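Local coordinates for NDP-N-acetyl-D-galactosaminuronic acid dehydrogenase (Methanosarcina mazei Go1, PDB 3G79), which probably oxidises UDP-N-acetyl-alpha-D-mannosamine to UDP-N-acetyl-alpha-D-mannosaminouronate, using two molecules of NAD(+), at residues A33-A38 against E78-K83; L359-I364 against D368-T373. All coordinates share one frame; numbering follows the deposited sequence.

Interaction 1 (A33-A38 against E78-K83); sequences AAVLFA and EELIGK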
loop_
_atom_site.group_PDB
_atom_site.type_symbol
_atom_site.label_atom_id
_atom_site.label_comp_id
_atom_site.label_asym_id
_atom_site.label_seq_id
_atom_site.Cartn_x
_atom_site.Cartn_y
_atom_site.Cartn_z
ATOM N N ALA A 33 -2.637 -32.284 -2.769
ATOM C CA ALA A 33 -1.978 -32.103 -4.059
ATOM C C ALA A 33 -1.959 -33.373 -4.850
ATOM O O ALA A 33 -2.504 -33.400 -5.939
ATOM C CB ALA A 33 -0.568 -31.553 -3.889
ATOM N N ALA A 34 -1.359 -34.432 -4.303
ATOM C CA ALA A 34 -1.171 -35.682 -5.036
ATOM C C ALA A 34 -2.520 -36.187 -5.428
ATOM O O ALA A 34 -2.717 -36.771 -6.487
ATOM C CB ALA A 34 -0.510 -36.716 -4.177
ATOM N N VAL A 35 -3.477 -35.918 -4.574
ATOM C CA VAL A 35 -4.734 -36.616 -4.686
ATOM C C VAL A 35 -5.664 -35.830 -5.614
ATOM O O VAL A 35 -6.534 -36.409 -6.278
ATOM C CB VAL A 35 -5.224 -36.923 -3.255
ATOM C CG1 VAL A 35 -6.658 -36.673 -3.068
ATOM C CG2 VAL A 35 -4.764 -38.333 -2.824
ATOM N N LEU A 36 -5.408 -34.521 -5.721
ATOM C CA LEU A 36 -6.075 -33.688 -6.695
ATOM C C LEU A 36 -5.589 -34.037 -8.112
ATOM O O LEU A 36 -6.410 -34.199 -9.034
ATOM C CB LEU A 36 -5.808 -32.216 -6.375
ATOM C CG LEU A 36 -6.828 -31.282 -5.716
ATOM C CD1 LEU A 36 -8.094 -31.961 -5.288
ATOM C CD2 LEU A 36 -6.197 -30.571 -4.545
ATOM N N PHE A 37 -4.269 -34.182 -8.275
ATOM C CA PHE A 37 -3.695 -34.630 -9.542
ATOM C C PHE A 37 -4.337 -35.951 -9.972
ATOM O O PHE A 37 -4.723 -36.097 -11.124
ATOM C CB PHE A 37 -2.192 -34.894 -9.418
ATOM C CG PHE A 37 -1.326 -33.662 -9.323
ATOM C CD1 PHE A 37 -1.544 -32.551 -10.147
ATOM C CD2 PHE A 37 -0.224 -33.657 -8.446
ATOM C CE1 PHE A 37 -0.702 -31.425 -10.056
ATOM C CE2 PHE A 37 0.628 -32.555 -8.355
ATOM C CZ PHE A 37 0.379 -31.421 -9.149
ATOM N N ALA A 38 -4.461 -36.908 -9.048
ATOM C CA ALA A 38 -4.931 -38.232 -9.424
ATOM C C ALA A 38 -6.430 -38.220 -9.831
ATOM O O ALA A 38 -6.870 -39.025 -10.649
ATOM C CB ALA A 38 -4.619 -39.285 -8.309
ATOM N N GLU A 78 -10.542 -37.182 2.871
ATOM C CA GLU A 78 -10.682 -38.638 2.969
ATOM C C GLU A 78 -11.537 -39.247 1.837
ATOM O O GLU A 78 -11.296 -40.385 1.403
ATOM C CB GLU A 78 -11.225 -39.026 4.347
ATOM C CG GLU A 78 -11.237 -40.528 4.587
ATOM C CD GLU A 78 -10.681 -40.941 5.958
ATOM O OE1 GLU A 78 -10.073 -40.095 6.677
ATOM O OE2 GLU A 78 -10.845 -42.129 6.293
ATOM N N GLU A 79 -12.529 -38.492 1.357
ATOM C CA GLU A 79 -13.409 -38.990 0.283
ATOM C C GLU A 79 -12.685 -38.924 -1.073
ATOM O O GLU A 79 -12.830 -39.810 -1.910
ATOM C CB GLU A 79 -14.742 -38.226 0.243
ATOM C CG GLU A 79 -15.616 -38.394 1.512
ATOM C CD GLU A 79 -15.291 -37.387 2.653
ATOM O OE1 GLU A 79 -16.167 -37.208 3.535
ATOM O OE2 GLU A 79 -14.178 -36.788 2.678
ATOM N N LEU A 80 -11.893 -37.873 -1.254
ATOM C CA LEU A 80 -11.053 -37.739 -2.421
ATOM C C LEU A 80 -10.048 -38.913 -2.518
ATOM O O LEU A 80 -9.981 -39.572 -3.550
ATOM C CB LEU A 80 -10.357 -36.376 -2.413
ATOM C CG LEU A 80 -9.602 -35.992 -3.689
ATOM C CD1 LEU A 80 -10.413 -36.276 -4.946
ATOM C CD2 LEU A 80 -9.126 -34.535 -3.643
ATOM N N ILE A 81 -9.314 -39.183 -1.431
ATOM C CA ILE A 81 -8.397 -40.325 -1.338
ATOM C C ILE A 81 -9.144 -41.613 -1.659
ATOM O O ILE A 81 -8.693 -42.428 -2.475
ATOM C CB ILE A 81 -7.805 -40.444 0.064
ATOM C CG1 ILE A 81 -7.046 -39.147 0.467
ATOM C CG2 ILE A 81 -6.925 -41.686 0.139
ATOM C CD1 ILE A 81 -6.942 -38.909 1.950
ATOM N N GLY A 82 -10.318 -41.781 -1.066
ATOM C CA GLY A 82 -11.093 -43.011 -1.272
ATOM C C GLY A 82 -11.415 -43.249 -2.735
ATOM O O GLY A 82 -11.306 -44.375 -3.233
ATOM N N LYS A 83 -11.748 -42.158 -3.418
ATOM C CA LYS A 83 -12.270 -42.173 -4.774
ATOM C C LYS A 83 -11.137 -42.531 -5.711
ATOM O O LYS A 83 -11.243 -43.465 -6.516
ATOM C CB LYS A 83 -12.843 -40.771 -5.107
ATOM C CG LYS A 83 -13.174 -40.481 -6.573
ATOM C CD LYS A 83 -13.652 -39.011 -6.690
ATOM C CE LYS A 83 -14.423 -38.723 -8.014
ATOM N NZ LYS A 83 -13.627 -38.675 -9.316
#

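Interaction 2 (L359-I364 against D368-T373); sequences LGWAFI and DDARNT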
loop_
_atom_site.group_PDB
_atom_site.type_symbol
_atom_site.label_atom_id
_atom_site.label_comp_id
_atom_site.label_asym_id
_atom_site.label_seq_id
_atom_site.Cartn_x
_atom_site.Cartn_y
_atom_site.Cartn_z
ATOM N N LEU A 359 -3.165 -8.693 28.665
ATOM C CA LEU A 359 -4.326 -9.317 28.060
ATOM C C LEU A 359 -3.998 -9.658 26.637
ATOM O O LEU A 359 -4.076 -8.817 25.756
ATOM C CB LEU A 359 -5.495 -8.352 28.095
ATOM C CG LEU A 359 -6.385 -8.391 29.337
ATOM C CD1 LEU A 359 -5.595 -8.378 30.625
ATOM C CD2 LEU A 359 -7.346 -7.211 29.239
ATOM N N GLY A 360 -3.576 -10.885 26.393
ATOM C CA GLY A 360 -3.278 -11.250 25.015
ATOM C C GLY A 360 -1.831 -11.596 24.761
ATOM O O GLY A 360 -0.935 -10.731 24.871
ATOM N N TRP A 361 -1.614 -12.872 24.427
ATOM C CA TRP A 361 -0.302 -13.389 24.093
ATOM C C TRP A 361 -0.214 -13.810 22.619
ATOM O O TRP A 361 0.794 -13.540 21.975
ATOM C CB TRP A 361 0.039 -14.555 25.009
ATOM C CG TRP A 361 1.405 -15.098 24.802
ATOM C CD1 TRP A 361 1.723 -16.232 24.159
ATOM C CD2 TRP A 361 2.643 -14.529 25.257
ATOM N NE1 TRP A 361 3.076 -16.435 24.195
ATOM C CE2 TRP A 361 3.664 -15.401 24.867
ATOM C CE3 TRP A 361 2.975 -13.388 25.985
ATOM C CZ2 TRP A 361 5.003 -15.156 25.145
ATOM C CZ3 TRP A 361 4.290 -13.152 26.269
ATOM C CH2 TRP A 361 5.294 -14.031 25.859
ATOM N N ALA A 362 -1.238 -14.476 22.070
ATOM C CA ALA A 362 -1.309 -14.621 20.609
ATOM C C ALA A 362 -1.437 -13.236 19.976
ATOM O O ALA A 362 -1.674 -12.274 20.683
ATOM C CB ALA A 362 -2.448 -15.474 20.215
ATOM N N PHE A 363 -1.279 -13.104 18.667
ATOM C CA PHE A 363 -1.363 -11.743 18.080
ATOM C C PHE A 363 -2.506 -11.539 17.081
ATOM O O PHE A 363 -2.751 -10.403 16.680
ATOM C CB PHE A 363 -0.016 -11.277 17.498
ATOM C CG PHE A 363 0.583 -12.251 16.537
ATOM C CD1 PHE A 363 0.360 -12.110 15.165
ATOM C CD2 PHE A 363 1.339 -13.326 17.003
ATOM C CE1 PHE A 363 0.902 -13.030 14.257
ATOM C CE2 PHE A 363 1.874 -14.275 16.128
ATOM C CZ PHE A 363 1.670 -14.136 14.750
ATOM N N ILE A 364 -3.208 -12.623 16.715
ATOM C CA ILE A 364 -4.454 -12.544 15.909
ATOM C C ILE A 364 -5.715 -12.746 16.739
ATOM O O ILE A 364 -5.771 -13.644 17.563
ATOM C CB ILE A 364 -4.531 -13.556 14.695
ATOM C CG1 ILE A 364 -3.161 -13.848 14.076
ATOM C CG2 ILE A 364 -5.511 -13.031 13.635
ATOM C CD1 ILE A 364 -2.538 -15.067 14.651
ATOM N N ASP A 368 -4.700 -19.354 18.486
ATOM C CA ASP A 368 -3.860 -20.112 19.420
ATOM C C ASP A 368 -2.348 -20.030 19.176
ATOM O O ASP A 368 -1.590 -20.821 19.728
ATOM C CB ASP A 368 -4.301 -21.593 19.464
ATOM C CG ASP A 368 -3.942 -22.392 18.198
ATOM O OD1 ASP A 368 -4.363 -23.569 18.131
ATOM O OD2 ASP A 368 -3.256 -21.892 17.283
ATOM N N ASP A 369 -1.899 -19.095 18.351
ATOM C CA ASP A 369 -0.502 -19.124 17.986
ATOM C C ASP A 369 0.263 -17.858 18.305
ATOM O O ASP A 369 -0.196 -16.726 18.051
ATOM C CB ASP A 369 -0.330 -19.488 16.508
ATOM C CG ASP A 369 -0.377 -18.279 15.608
ATOM O OD1 ASP A 369 0.512 -18.143 14.716
ATOM O OD2 ASP A 369 -1.302 -17.462 15.838
ATOM N N ALA A 370 1.451 -18.072 18.847
ATOM C CA ALA A 370 2.276 -16.976 19.295
ATOM C C ALA A 370 3.680 -17.108 18.739
ATOM O O ALA A 370 4.670 -16.925 19.453
ATOM C CB ALA A 370 2.280 -16.899 20.825
ATOM N N ARG A 371 3.749 -17.419 17.450
ATOM C CA ARG A 371 5.009 -17.525 16.744
ATOM C C ARG A 371 5.548 -16.112 16.516
ATOM O O ARG A 371 5.003 -15.346 15.712
ATOM C CB ARG A 371 4.800 -18.252 15.411
ATOM C CG ARG A 371 4.117 -19.631 15.496
ATOM C CD ARG A 371 3.282 -19.877 14.238
ATOM N NE ARG A 371 3.319 -21.265 13.789
ATOM C CZ ARG A 371 2.400 -22.191 14.078
ATOM N NH1 ARG A 371 1.342 -21.891 14.841
ATOM N NH2 ARG A 371 2.542 -23.427 13.594
ATOM N N ASN A 372 6.602 -15.767 17.251
ATOM C CA ASN A 372 7.161 -14.406 17.237
ATOM C C ASN A 372 6.181 -13.308 17.675
ATOM O O ASN A 372 6.093 -12.256 16.993
ATOM C CB ASN A 372 7.726 -14.058 15.845
ATOM C CG ASN A 372 8.934 -14.892 15.478
ATOM O OD1 ASN A 372 9.801 -15.144 16.307
ATOM N ND2 ASN A 372 9.004 -15.310 14.230
ATOM N N THR A 373 5.455 -13.546 18.781
ATOM C CA THR A 373 4.506 -12.560 19.334
ATOM C C THR A 373 5.209 -11.291 19.672
ATOM O O THR A 373 6.184 -11.329 20.384
ATOM C CB THR A 373 3.919 -12.909 20.700
ATOM O OG1 THR A 373 4.199 -14.270 21.074
ATOM C CG2 THR A 373 2.484 -12.591 20.693
#

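Interaction 1 (A33-A38 against E78-K83)
Val35 and Leu80 meet side by side where two helices of the NAD-binding Rossmann domain pack together. Helix 30-39 follows strand 20-24 across a glycine-rich turn that fits the GxGxxG pattern, which in Rossmann folds usually holds the dinucleotide, probably here too; helix 77-86 comes later, after strand 45-49. Over these segments the axes run 9.5 Å apart at 48° to each other, and the nearest CA atoms are those of Val35 and Ile81, at 6.2 Å. Val35 and Leu80 bury most of the surface, their side chains lying alongside and pointing opposite ways. Leu80 reaches across because its CG stands anti to the backbone N (chi1 -171°), which brings CG and CD2 against Val35 CG1; the spacing there is too short to be trusted. CD2 also abuts CD1 of Leu36, whose side chain is roughly perpendicular to that of Leu80. Leu189 and Ile192 of helix 188-194 border this apolar patch, and a salt bridge from Lys83 NZ to Asp39 OD2 ties the two helices beyond it. Beside Leu80, Ile81 turns CG1 toward the other valine branch and stops 4.1 Å from Val35 CG2.

Interaction 2 (L359-I364 against D368-T373)
Phe363 turns the edge of its ring, at CE2, to the returning arm of the loop, and the contacts around it mix carbon with backbone oxygen. CG is tucked between the backbone N and the carbonyl carbon (chi1 53°), a turn that carries the ring over to 368-373. CE2 comes to 3.3 Å from Arg371 O and 3.7 Å from Asp369 O, both reached obliquely, while Ala370 CA lies at the ring edge. On one face Ile364 CD1 sits 4.0 Å above the ring plane, toward the rim. With an alanine in place of Phe363, the carbonyls of Asp369 and Arg371 would probably lose the ring beside them, leaving a gap between the two arms. A bent CA-H...O contact (126° at H) brings Ala362 CA to 3.5 Å from Asp369 O.

Apolar packing proper is found at Trp361, whose CD1 is 3.4 Å from Ala370 CB.

The polar bonds stay within 368-373 or run to residues outside the two segments. Thr373 OG1 lies over one face of the indole and donates to Ala370 O at 3.1 Å, approaching from above the carbonyl plane with a C=O...O angle of 108°. Asp369 OD2 is hydrogen-bonded to Ser367 OG, and OD1 forms a long salt bridge with Arg371 NH1. Asp393 OD1 accepts from the backbone N of both Trp361 and Ala362.

This folded loop links strand 355-359 to helix 375-385 in the Rossmann-like UDP-binding domain, at the strand's C-terminal end, where, as in relatives of the UDP-glucose dehydrogenase family, it probably borders the UDP-sugar site.

How the interactions relate
Along the chain interaction 1 is complete before interaction 2 begins, and they belong to opposite ends of the domain series: the NAD-binding and the UDP-binding domain. Their centres are 34 Å apart and their nearest atoms about 19 Å, so they do not meet. Each lies beside its own sheet, 33-38 next to strands 20-24 and 45-49 of the mixed sheet, 359-364 running out of strand 355-359 of the parallel one. Both sheets share the 3-2-1-4-5-6 strand order of Rossmann-type folds. Between them in sequence comes the region with long helix 228-258, consistent with a family in which the N-terminal domain binds NAD and the C-terminal domain the UDP part of the substrate, the reacting sugar lying between.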